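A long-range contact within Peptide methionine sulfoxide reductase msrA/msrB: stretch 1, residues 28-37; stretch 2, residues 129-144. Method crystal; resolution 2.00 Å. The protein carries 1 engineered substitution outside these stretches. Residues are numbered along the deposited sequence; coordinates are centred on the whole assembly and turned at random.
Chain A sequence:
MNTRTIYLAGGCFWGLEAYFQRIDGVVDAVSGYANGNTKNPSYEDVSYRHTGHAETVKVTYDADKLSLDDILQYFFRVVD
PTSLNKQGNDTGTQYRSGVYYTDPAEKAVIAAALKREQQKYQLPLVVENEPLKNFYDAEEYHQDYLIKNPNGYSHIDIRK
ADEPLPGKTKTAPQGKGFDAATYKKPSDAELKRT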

# COMPACT_ATOMS: atom_id res chain seq x y z
N ASP A 28 -2.55 1.68 12.88
CA ASP A 28 -1.99 0.35 12.61
C ASP A 28 -1.69 0.20 11.12
O ASP A 28 -2.35 0.80 10.27
CB ASP A 28 -2.97 -0.74 13.05
CG ASP A 28 -2.31 -2.10 13.23
OD1 ASP A 28 -3.04 -3.10 13.36
OD2 ASP A 28 -1.06 -2.17 13.26
N ALA A 29 -0.67 -0.60 10.81
CA ALA A 29 -0.27 -0.88 9.44
C ALA A 29 0.26 -2.30 9.43
O ALA A 29 1.31 -2.59 10.01
CB ALA A 29 0.81 0.10 8.98
N VAL A 30 -0.49 -3.19 8.79
CA VAL A 30 -0.15 -4.61 8.72
C VAL A 30 0.21 -5.05 7.30
O VAL A 30 -0.57 -4.88 6.37
CB VAL A 30 -1.33 -5.47 9.21
CG1 VAL A 30 -1.01 -6.95 9.07
CG2 VAL A 30 -1.64 -5.14 10.67
N SER A 31 1.40 -5.62 7.15
CA SER A 31 1.84 -6.10 5.84
C SER A 31 1.23 -7.46 5.55
O SER A 31 1.08 -8.29 6.45
CB SER A 31 3.37 -6.20 5.79
OG SER A 31 3.97 -4.91 5.76
N GLY A 32 0.87 -7.68 4.29
CA GLY A 32 0.26 -8.95 3.91
C GLY A 32 0.22 -9.17 2.41
O GLY A 32 0.83 -8.42 1.65
N TYR A 33 -0.51 -10.20 2.00
CA TYR A 33 -0.64 -10.58 0.59
C TYR A 33 -2.09 -10.44 0.18
O TYR A 33 -2.98 -11.07 0.77
CB TYR A 33 -0.18 -12.03 0.46
CG TYR A 33 1.11 -12.30 1.21
CD1 TYR A 33 2.31 -11.74 0.78
CD2 TYR A 33 1.12 -13.08 2.37
CE1 TYR A 33 3.49 -11.95 1.48
CE2 TYR A 33 2.30 -13.30 3.08
CZ TYR A 33 3.48 -12.73 2.63
OH TYR A 33 4.66 -12.93 3.30
N ALA A 34 -2.35 -9.64 -0.85
CA ALA A 34 -3.72 -9.39 -1.29
C ALA A 34 -4.05 -9.73 -2.73
O ALA A 34 -3.18 -9.73 -3.60
CB ALA A 34 -4.07 -7.93 -1.03
N ASN A 35 -5.33 -10.01 -2.95
CA ASN A 35 -5.87 -10.32 -4.27
C ASN A 35 -5.06 -11.33 -5.07
O ASN A 35 -4.67 -11.07 -6.21
CB ASN A 35 -6.04 -9.02 -5.07
CG ASN A 35 -7.20 -8.17 -4.56
OD1 ASN A 35 -7.72 -8.39 -3.47
ND2 ASN A 35 -7.60 -7.18 -5.36
N GLY A 36 -4.79 -12.47 -4.45
CA GLY A 36 -4.06 -13.53 -5.12
C GLY A 36 -5.07 -14.59 -5.52
O GLY A 36 -6.28 -14.40 -5.37
N ASN A 37 -4.58 -15.72 -6.01
CA ASN A 37 -5.45 -16.79 -6.46
C ASN A 37 -5.64 -17.88 -5.42
O ASN A 37 -6.44 -18.80 -5.60
CB ASN A 37 -4.88 -17.40 -7.74
CG ASN A 37 -4.78 -16.39 -8.86
OD1 ASN A 37 -3.84 -16.42 -9.65
ND2 ASN A 37 -5.75 -15.49 -8.94
N ASN A 129 -7.51 -0.22 -8.91
CA ASN A 129 -8.58 0.32 -8.07
C ASN A 129 -9.70 -0.72 -8.13
O ASN A 129 -10.50 -0.72 -9.06
CB ASN A 129 -9.08 1.65 -8.65
CG ASN A 129 -10.24 2.24 -7.86
OD1 ASN A 129 -10.55 1.79 -6.75
ND2 ASN A 129 -10.87 3.27 -8.41
N GLU A 130 -9.76 -1.60 -7.15
CA GLU A 130 -10.77 -2.65 -7.16
C GLU A 130 -11.04 -3.19 -5.76
O GLU A 130 -10.26 -2.96 -4.83
CB GLU A 130 -10.33 -3.77 -8.10
CG GLU A 130 -9.11 -4.54 -7.61
CD GLU A 130 -8.55 -5.47 -8.67
OE1 GLU A 130 -7.94 -6.49 -8.30
OE2 GLU A 130 -8.70 -5.17 -9.87
N PRO A 131 -12.14 -3.94 -5.59
CA PRO A 131 -12.47 -4.50 -4.28
C PRO A 131 -11.37 -5.40 -3.73
O PRO A 131 -10.62 -6.00 -4.50
CB PRO A 131 -13.75 -5.30 -4.55
CG PRO A 131 -14.33 -4.66 -5.77
CD PRO A 131 -13.10 -4.41 -6.61
N LEU A 132 -11.26 -5.45 -2.41
CA LEU A 132 -10.28 -6.34 -1.79
C LEU A 132 -10.94 -7.72 -1.88
O LEU A 132 -12.01 -7.93 -1.31
CB LEU A 132 -10.06 -6.00 -0.32
CG LEU A 132 -9.15 -7.01 0.40
CD1 LEU A 132 -7.69 -6.67 0.16
CD2 LEU A 132 -9.46 -7.03 1.88
N LYS A 133 -10.31 -8.63 -2.62
CA LYS A 133 -10.85 -9.98 -2.79
C LYS A 133 -10.39 -10.87 -1.65
O LYS A 133 -11.16 -11.68 -1.12
CB LYS A 133 -10.38 -10.55 -4.13
CG LYS A 133 -10.99 -9.87 -5.36
CD LYS A 133 -10.19 -10.18 -6.62
CE LYS A 133 -9.74 -11.64 -6.69
NZ LYS A 133 -8.61 -11.96 -5.75
N ASN A 134 -9.12 -10.73 -1.28
CA ASN A 134 -8.56 -11.50 -0.18
C ASN A 134 -7.31 -10.83 0.37
O ASN A 134 -6.56 -10.18 -0.37
CB ASN A 134 -8.25 -12.93 -0.64
CG ASN A 134 -7.32 -12.99 -1.83
OD1 ASN A 134 -6.10 -12.92 -1.69
ND2 ASN A 134 -7.89 -13.11 -3.03
N PHE A 135 -7.11 -10.95 1.68
CA PHE A 135 -5.93 -10.40 2.34
C PHE A 135 -5.50 -11.35 3.43
O PHE A 135 -6.33 -11.80 4.23
CB PHE A 135 -6.20 -9.03 2.96
CG PHE A 135 -4.99 -8.43 3.63
CD1 PHE A 135 -4.04 -7.74 2.88
CD2 PHE A 135 -4.77 -8.60 4.99
CE1 PHE A 135 -2.89 -7.22 3.48
CE2 PHE A 135 -3.63 -8.08 5.61
CZ PHE A 135 -2.68 -7.40 4.85
N TYR A 136 -4.21 -11.65 3.47
CA TYR A 136 -3.63 -12.54 4.47
C TYR A 136 -2.37 -11.90 5.04
O TYR A 136 -1.48 -11.50 4.29
CB TYR A 136 -3.29 -13.88 3.81
CG TYR A 136 -4.49 -14.51 3.12
CD1 TYR A 136 -5.46 -15.19 3.84
CD2 TYR A 136 -4.67 -14.36 1.74
CE1 TYR A 136 -6.60 -15.71 3.22
CE2 TYR A 136 -5.80 -14.88 1.11
CZ TYR A 136 -6.76 -15.55 1.85
OH TYR A 136 -7.88 -16.05 1.23
N ASP A 137 -2.31 -11.79 6.37
CA ASP A 137 -1.16 -11.20 7.07
C ASP A 137 0.15 -11.91 6.73
O ASP A 137 0.19 -13.13 6.61
CB ASP A 137 -1.33 -11.30 8.59
CG ASP A 137 -2.49 -10.48 9.11
OD1 ASP A 137 -3.27 -9.94 8.30
OD2 ASP A 137 -2.62 -10.40 10.35
N ALA A 138 1.22 -11.13 6.58
CA ALA A 138 2.54 -11.70 6.30
C ALA A 138 3.07 -12.27 7.62
O ALA A 138 2.55 -11.94 8.69
CB ALA A 138 3.47 -10.63 5.78
N GLU A 139 4.08 -13.12 7.53
CA GLU A 139 4.69 -13.72 8.72
C GLU A 139 5.18 -12.65 9.69
O GLU A 139 5.44 -11.51 9.29
CB GLU A 139 5.84 -14.64 8.32
CG GLU A 139 5.40 -15.84 7.49
CD GLU A 139 5.32 -15.55 6.00
OE1 GLU A 139 5.02 -14.39 5.61
OE2 GLU A 139 5.54 -16.49 5.20
N GLU A 140 5.28 -13.01 10.96
CA GLU A 140 5.71 -12.08 12.00
C GLU A 140 7.04 -11.39 11.72
O GLU A 140 7.19 -10.20 12.01
CB GLU A 140 5.75 -12.80 13.35
CG GLU A 140 6.46 -12.06 14.48
CD GLU A 140 7.95 -12.37 14.54
OE1 GLU A 140 8.30 -13.58 14.56
OE2 GLU A 140 8.76 -11.42 14.59
N TYR A 141 8.01 -12.10 11.15
CA TYR A 141 9.29 -11.46 10.89
C TYR A 141 9.17 -10.32 9.88
O TYR A 141 10.07 -9.48 9.79
CB TYR A 141 10.34 -12.48 10.42
CG TYR A 141 10.08 -13.14 9.08
CD1 TYR A 141 9.27 -14.27 8.98
CD2 TYR A 141 10.69 -12.66 7.92
CE1 TYR A 141 9.09 -14.92 7.75
CE2 TYR A 141 10.52 -13.30 6.69
CZ TYR A 141 9.72 -14.43 6.62
OH TYR A 141 9.57 -15.08 5.41
N HIS A 142 8.07 -10.28 9.14
CA HIS A 142 7.84 -9.21 8.17
C HIS A 142 7.19 -7.97 8.78
O HIS A 142 7.39 -6.86 8.29
CB HIS A 142 6.97 -9.71 7.01
CG HIS A 142 7.71 -10.52 6.00
ND1 HIS A 142 8.80 -10.03 5.30
CD2 HIS A 142 7.52 -11.78 5.55
CE1 HIS A 142 9.24 -10.95 4.47
NE2 HIS A 142 8.48 -12.03 4.60
N GLN A 143 6.41 -8.15 9.84
CA GLN A 143 5.74 -7.02 10.49
C GLN A 143 6.77 -6.14 11.21
O GLN A 143 7.66 -6.66 11.89
CB GLN A 143 4.71 -7.52 11.52
CG GLN A 143 3.69 -8.52 10.98
CD GLN A 143 2.89 -7.97 9.81
OE1 GLN A 143 2.72 -6.76 9.67
NE2 GLN A 143 2.39 -8.87 8.97
N ASP A 144 6.65 -4.82 11.05
CA ASP A 144 7.59 -3.88 11.66
C ASP A 144 9.02 -4.24 11.28
O ASP A 144 9.95 -4.06 12.06
CB ASP A 144 7.48 -3.91 13.19
CG ASP A 144 6.09 -3.57 13.69
OD1 ASP A 144 5.52 -2.56 13.22
OD2 ASP A 144 5.58 -4.30 14.56
O HOH W 1 6.60 -4.84 6.79

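How does the start of stretch 2 reach a loop residue of stretch 1? It is met by the side chain of Asn35, whose amide end bonds to three backbone atoms, of Pro131, Lys133 and Asn134, and to one carboxylate. Asn35 ND2 makes weak hydrogen bonds to Glu130 OE1 at 3.0 Å and to Pro131 O at 3.4 Å. Leu132 contributes an apolar touch, its CD1 lying 4.0 Å from Ala34 CB. Asn35 OD1 accepts from Lys133 N at 2.7 Å and, weakly, from Asn134 N at 3.5 Å. A carboxamide suits this buried place because it offers a donor and an acceptor at once. About 799 Å² is buried between the stretches, with Tyr33 and Asn35 the most covered.

What do Lys133 and Asn134 add before the strand begins? Lys133 NZ makes a weak bond to Gly36 O at 3.4 Å. The Asn134 side chain, with chi1 in the p well, pairs with the backbone of Gly36: OD1 accepts from Gly36 N at 3.1 Å, and ND2 donates to Gly36 O at 3.1 Å. The backbone of Asn134 is engaged too, since its O accepts from Asn35 N at 2.9 Å and also lies 3.1 Å from Ala34 CA in a CA-H...O contact.

How do the strands themselves pair? Residues 135-137 run antiparallel to the end of strand 28-34, and Tyr136 forms the hydrogen-bonded pair with Tyr33: Tyr33 N to Tyr136 O is 2.8 Å, and Tyr136 N to Tyr33 O is 3.0 Å. Both tyrosine side chains leave on one face of the sheet; Phe135 and Ala34 share the other, with Ala34 CB at the edge of the phenyl ring, 3.9 Å from Phe135 CD1. The t rotamer of Phe135 carries its ring along stretch 1, bringing CZ to 3.5 Å from Gly32 CA. Glycine fits here: an ideal CB would lie only 2.3 Å from Phe135 CZ and 2.5 Å from Tyr136 O, both clashes.

What secures the chain beyond the strand? Ala138 N donates to Ser31 O at 2.8 Å, and its CB packs 3.8 Å from Tyr33 CZ. Tyr33 OH continues past it, donating to Glu139 OE1 at 2.8 Å. A water links Ser31 OG, 2.8 Å from the water O, to His142 O, 2.6 Å from that same atom. Finally, the Gln143 side-chain amide takes both backbone groups of Ser31: OE1 accepts from Ser31 N at 3.1 Å, and NE2 donates to Ser31 O at 2.9 Å, so that this carbonyl receives two bonds. NE2 also binds Ala138 O at 3.1 Å.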